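Local coordinates for peptidoglycan-recognition protein SD (Drosophila melanogaster, PDB 2RKQ) that recognises bacterial peptidoglycan as a secreted innate-immunity receptor and activates the Toll pathway in response to Gram-positive bacteria, at residues R7-A18 with Q53-D64. Residues are numbered along the deposited sequence; the frame is centred on the assembly and turned at random.
Sequences RAEWNAKPPNGA and QNFQMSKQKFSD
Gln53 reaches both backbone polar atoms of Lys13: OE1 accepts from Lys13 N at 2.9 Å, and NE2 donates to Lys13 O at 2.8 Å. Glutamine suits the place because its amide pairs acceptor with donor; CG anti to the backbone N (chi1 -178°) and a chain extended beyond it carry the amide across. NE2 also donates to Asp64 OD2, met nearly end-on. Arg7 approaches Asp64 from the opposite direction, its flat two-nitrogen end matching the two carboxylate oxygens; the NH2–OD2 bond is almost straight (175°). NH2 also donates to Lys13 O, so this carbonyl and OD2 each serve Arg7 and Gln53 together. In this amidase-type PGRP fold the network ties residues 7-18, in the loop between strands 4-5 and 26-33, to the C-terminal part of helix 42-58 and the residues beyond. The broad indole of Trp10, anchored by NE1 to Glu79 O, packs one face on Ala12 CB and crosses the Gln53 side chain obliquely, ring and amide planes 55° apart. Farther along, Asn16 N bonds to Ser63 O at 2.8 Å, while the Met57 methyl presses tightly against the Asn16 amide. The short Ser63 side chain lets OG donate to Ala18 O from above the carbonyl plane.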
loop_
_atom_site.group_PDB
_atom_site.type_symbol
_atom_site.label_atom_id
_atom_site.label_comp_id
_atom_site.label_asym_id
_atom_site.label_seq_id
_atom_site.Cartn_x
_atom_site.Cartn_y
_atom_site.Cartn_z
ATOM N N ARG A 7 -7.968 -0.628 -11.269
ATOM C CA ARG A 7 -7.263 -1.744 -11.871
ATOM C C ARG A 7 -7.349 -1.692 -13.389
ATOM O O ARG A 7 -6.353 -1.885 -14.073
ATOM C CB ARG A 7 -7.831 -3.066 -11.355
ATOM C CG ARG A 7 -7.634 -3.299 -9.848
ATOM C CD ARG A 7 -8.218 -4.641 -9.447
ATOM N NE ARG A 7 -7.410 -5.753 -9.964
ATOM C CZ ARG A 7 -6.473 -6.389 -9.252
ATOM N NH1 ARG A 7 -6.188 -6.018 -8.010
ATOM N NH2 ARG A 7 -5.807 -7.408 -9.789
ATOM N N ALA A 8 -8.542 -1.426 -13.928
ATOM C CA ALA A 8 -8.683 -1.371 -15.387
ATOM C C ALA A 8 -7.821 -0.266 -16.001
ATOM O O ALA A 8 -7.245 -0.428 -17.088
ATOM C CB ALA A 8 -10.145 -1.185 -15.783
ATOM N N GLU A 9 -7.737 0.859 -15.295
ATOM C CA GLU A 9 -6.979 2.024 -15.776
ATOM C C GLU A 9 -5.473 1.808 -15.813
ATOM O O GLU A 9 -4.780 2.478 -16.573
ATOM C CB GLU A 9 -7.322 3.264 -14.955
ATOM C CG GLU A 9 -8.709 3.827 -15.236
ATOM C CD GLU A 9 -9.062 4.914 -14.244
ATOM O OE1 GLU A 9 -8.817 6.097 -14.554
ATOM O OE2 GLU A 9 -9.551 4.582 -13.152
ATOM N N TRP A 10 -4.957 0.869 -15.013
ATOM C CA TRP A 10 -3.574 0.475 -15.175
ATOM C C TRP A 10 -3.380 -0.869 -15.867
ATOM O O TRP A 10 -2.275 -1.408 -15.903
ATOM C CB TRP A 10 -2.773 0.582 -13.867
ATOM C CG TRP A 10 -3.221 -0.224 -12.659
ATOM C CD1 TRP A 10 -4.053 0.192 -11.661
ATOM C CD2 TRP A 10 -2.713 -1.503 -12.252
ATOM N NE1 TRP A 10 -4.147 -0.777 -10.678
ATOM C CE2 TRP A 10 -3.339 -1.830 -11.022
ATOM C CE3 TRP A 10 -1.808 -2.423 -12.819
ATOM C CZ2 TRP A 10 -3.090 -3.017 -10.345
ATOM C CZ3 TRP A 10 -1.553 -3.605 -12.137
ATOM C CH2 TRP A 10 -2.190 -3.893 -10.907
ATOM N N ASN A 11 -4.461 -1.379 -16.443
ATOM C CA ASN A 11 -4.443 -2.619 -17.215
ATOM C C ASN A 11 -3.923 -3.783 -16.386
ATOM O O ASN A 11 -3.103 -4.587 -16.843
ATOM C CB ASN A 11 -3.647 -2.448 -18.518
ATOM C CG ASN A 11 -3.863 -3.588 -19.480
ATOM O OD1 ASN A 11 -4.963 -4.162 -19.553
ATOM N ND2 ASN A 11 -2.814 -3.947 -20.209
ATOM N N ALA A 12 -4.415 -3.863 -15.156
ATOM C CA ALA A 12 -4.100 -4.972 -14.271
ATOM C C ALA A 12 -4.530 -6.298 -14.859
ATOM O O ALA A 12 -5.511 -6.357 -15.598
ATOM C CB ALA A 12 -4.820 -4.763 -12.939
ATOM N N LYS A 13 -3.823 -7.358 -14.497
ATOM C CA LYS A 13 -4.361 -8.702 -14.651
ATOM C C LYS A 13 -5.307 -8.971 -13.488
ATOM O O LYS A 13 -5.165 -8.394 -12.409
ATOM C CB LYS A 13 -3.235 -9.726 -14.698
ATOM C CG LYS A 13 -2.317 -9.470 -15.892
ATOM C CD LYS A 13 -1.436 -10.633 -16.255
ATOM C CE LYS A 13 -0.701 -10.323 -17.577
ATOM N NZ LYS A 13 -1.581 -10.403 -18.806
ATOM N N PRO A 14 -6.302 -9.839 -13.696
ATOM C CA PRO A 14 -7.113 -10.237 -12.547
ATOM C C PRO A 14 -6.321 -11.166 -11.649
ATOM O O PRO A 14 -5.309 -11.721 -12.083
ATOM C CB PRO A 14 -8.262 -11.015 -13.195
ATOM C CG PRO A 14 -7.631 -11.588 -14.416
ATOM C CD PRO A 14 -6.727 -10.510 -14.938
ATOM N N PRO A 15 -6.760 -11.323 -10.387
ATOM C CA PRO A 15 -6.100 -12.295 -9.536
ATOM C C PRO A 15 -6.123 -13.683 -10.152
ATOM O O PRO A 15 -7.035 -14.006 -10.898
ATOM C CB PRO A 15 -6.959 -12.280 -8.268
ATOM C CG PRO A 15 -7.515 -10.926 -8.234
ATOM C CD PRO A 15 -7.846 -10.627 -9.671
ATOM N N ASN A 16 -5.093 -14.457 -9.854
ATOM C CA ASN A 16 -5.051 -15.863 -10.234
ATOM C C ASN A 16 -4.754 -16.620 -8.955
ATOM O O ASN A 16 -3.604 -16.766 -8.502
ATOM C CB ASN A 16 -4.069 -16.135 -11.384
ATOM C CG ASN A 16 -2.625 -16.082 -10.961
ATOM O OD1 ASN A 16 -1.729 -16.404 -11.746
ATOM N ND2 ASN A 16 -2.378 -15.682 -9.724
ATOM N N GLY A 17 -5.839 -17.008 -8.323
ATOM C CA GLY A 17 -5.777 -17.684 -7.055
ATOM C C GLY A 17 -6.782 -17.022 -6.151
ATOM O O GLY A 17 -7.030 -15.815 -6.244
ATOM N N ALA A 18 -7.341 -17.825 -5.259
ATOM C CA ALA A 18 -8.273 -17.350 -4.263
ATOM C C ALA A 18 -7.560 -16.429 -3.316
ATOM O O ALA A 18 -6.353 -16.558 -3.070
ATOM C CB ALA A 18 -8.861 -18.533 -3.498
ATOM N N GLN A 53 2.892 -6.254 -10.111
ATOM C CA GLN A 53 1.894 -7.304 -10.081
ATOM C C GLN A 53 2.445 -8.573 -10.684
ATOM O O GLN A 53 2.282 -9.635 -10.102
ATOM C CB GLN A 53 0.639 -6.884 -10.834
ATOM C CG GLN A 53 -0.425 -7.955 -10.766
ATOM C CD GLN A 53 -1.671 -7.640 -11.546
ATOM O OE1 GLN A 53 -1.614 -7.103 -12.660
ATOM N NE2 GLN A 53 -2.819 -7.991 -10.975
ATOM N N ASN A 54 3.065 -8.457 -11.856
ATOM C CA ASN A 54 3.573 -9.638 -12.557
ATOM C C ASN A 54 4.669 -10.331 -11.753
ATOM O O ASN A 54 4.711 -11.566 -11.697
ATOM C CB ASN A 54 4.129 -9.280 -13.937
ATOM C CG ASN A 54 3.075 -8.784 -14.928
ATOM O OD1 ASN A 54 3.437 -8.208 -15.965
ATOM N ND2 ASN A 54 1.798 -8.986 -14.638
ATOM N N PHE A 55 5.560 -9.560 -11.138
ATOM C CA PHE A 55 6.609 -10.143 -10.304
ATOM C C PHE A 55 6.015 -10.876 -9.108
ATOM O O PHE A 55 6.378 -12.016 -8.815
ATOM C CB PHE A 55 7.582 -9.076 -9.798
ATOM C CG PHE A 55 8.643 -9.615 -8.874
ATOM C CD1 PHE A 55 8.492 -9.532 -7.489
ATOM C CD2 PHE A 55 9.792 -10.214 -9.394
ATOM C CE1 PHE A 55 9.468 -10.039 -6.629
ATOM C CE2 PHE A 55 10.777 -10.722 -8.537
ATOM C CZ PHE A 55 10.608 -10.630 -7.153
ATOM N N GLN A 56 5.106 -10.223 -8.398
ATOM C CA GLN A 56 4.532 -10.843 -7.210
ATOM C C GLN A 56 3.703 -12.080 -7.545
ATOM O O GLN A 56 3.724 -13.075 -6.811
ATOM C CB GLN A 56 3.694 -9.830 -6.438
ATOM C CG GLN A 56 4.558 -8.711 -5.883
ATOM C CD GLN A 56 3.878 -7.956 -4.779
ATOM O OE1 GLN A 56 4.428 -7.808 -3.675
ATOM N NE2 GLN A 56 2.672 -7.527 -5.031
ATOM N N MET A 57 2.967 -12.027 -8.644
ATOM C CA MET A 57 2.157 -13.166 -9.023
ATOM C C MET A 57 3.019 -14.281 -9.595
ATOM O O MET A 57 2.817 -15.457 -9.268
ATOM C CB MET A 57 1.079 -12.735 -10.006
ATOM C CG MET A 57 0.020 -11.844 -9.375
ATOM S SD MET A 57 -1.238 -11.260 -10.521
ATOM C CE MET A 57 -2.076 -12.785 -10.911
ATOM N N SER A 58 3.983 -13.931 -10.445
ATOM C CA SER A 58 4.819 -14.951 -11.083
ATOM C C SER A 58 5.972 -15.483 -10.237
ATOM O O SER A 58 6.168 -16.707 -10.175
ATOM C CB SER A 58 5.356 -14.438 -12.411
ATOM O OG SER A 58 4.372 -14.594 -13.401
ATOM N N LYS A 59 6.721 -14.605 -9.586
ATOM C CA LYS A 59 7.890 -15.024 -8.809
ATOM C C LYS A 59 7.549 -15.342 -7.358
ATOM O O LYS A 59 7.994 -16.367 -6.828
ATOM C CB LYS A 59 8.997 -13.963 -8.857
ATOM C CG LYS A 59 9.348 -13.465 -10.257
ATOM C CD LYS A 59 9.974 -14.548 -11.080
ATOM C CE LYS A 59 10.561 -14.001 -12.368
ATOM N NZ LYS A 59 10.948 -15.163 -13.229
ATOM N N GLN A 60 6.783 -14.463 -6.709
ATOM C CA GLN A 60 6.408 -14.674 -5.309
ATOM C C GLN A 60 5.195 -15.604 -5.203
ATOM O O GLN A 60 4.905 -16.128 -4.114
ATOM C CB GLN A 60 6.165 -13.345 -4.571
ATOM C CG GLN A 60 7.429 -12.473 -4.357
ATOM C CD GLN A 60 7.143 -11.187 -3.601
ATOM O OE1 GLN A 60 7.301 -11.116 -2.372
ATOM N NE2 GLN A 60 6.730 -10.155 -4.325
ATOM N N LYS A 61 4.504 -15.818 -6.325
ATOM C CA LYS A 61 3.365 -16.735 -6.425
ATOM C C LYS A 61 2.155 -16.267 -5.583
ATOM O O LYS A 61 1.307 -17.066 -5.171
ATOM C CB LYS A 61 3.794 -18.184 -6.080
ATOM C CG LYS A 61 5.171 -18.617 -6.618
ATOM C CD LYS A 61 5.165 -18.805 -8.127
ATOM C CE LYS A 61 6.468 -19.466 -8.596
ATOM N NZ LYS A 61 6.330 -20.960 -8.716
ATOM N N PHE A 62 2.066 -14.956 -5.367
ATOM C CA PHE A 62 0.861 -14.353 -4.771
ATOM C C PHE A 62 -0.300 -14.475 -5.746
ATOM O O PHE A 62 -0.083 -14.569 -6.965
ATOM C CB PHE A 62 1.066 -12.860 -4.468
ATOM C CG PHE A 62 2.068 -12.561 -3.397
ATOM C CD1 PHE A 62 2.465 -11.243 -3.195
ATOM C CD2 PHE A 62 2.591 -13.561 -2.565
ATOM C CE1 PHE A 62 3.376 -10.927 -2.192
ATOM C CE2 PHE A 62 3.521 -13.248 -1.551
ATOM C CZ PHE A 62 3.913 -11.921 -1.386
ATOM N N SER A 63 -1.524 -14.472 -5.214
ATOM C CA SER A 63 -2.712 -14.464 -6.043
ATOM C C SER A 63 -2.916 -13.176 -6.826
ATOM O O SER A 63 -3.663 -13.170 -7.799
ATOM C CB SER A 63 -3.949 -14.722 -5.199
ATOM O OG SER A 63 -3.825 -15.979 -4.549
ATOM N N ASP A 64 -2.288 -12.089 -6.370
ATOM C CA ASP A 64 -2.492 -10.763 -6.963
ATOM C C ASP A 64 -1.391 -9.902 -6.424
ATOM O O ASP A 64 -0.651 -10.325 -5.531
ATOM C CB ASP A 64 -3.866 -10.234 -6.523
ATOM C CG ASP A 64 -4.317 -8.981 -7.263
ATOM O OD1 ASP A 64 -5.279 -8.379 -6.760
ATOM O OD2 ASP A 64 -3.748 -8.626 -8.317
#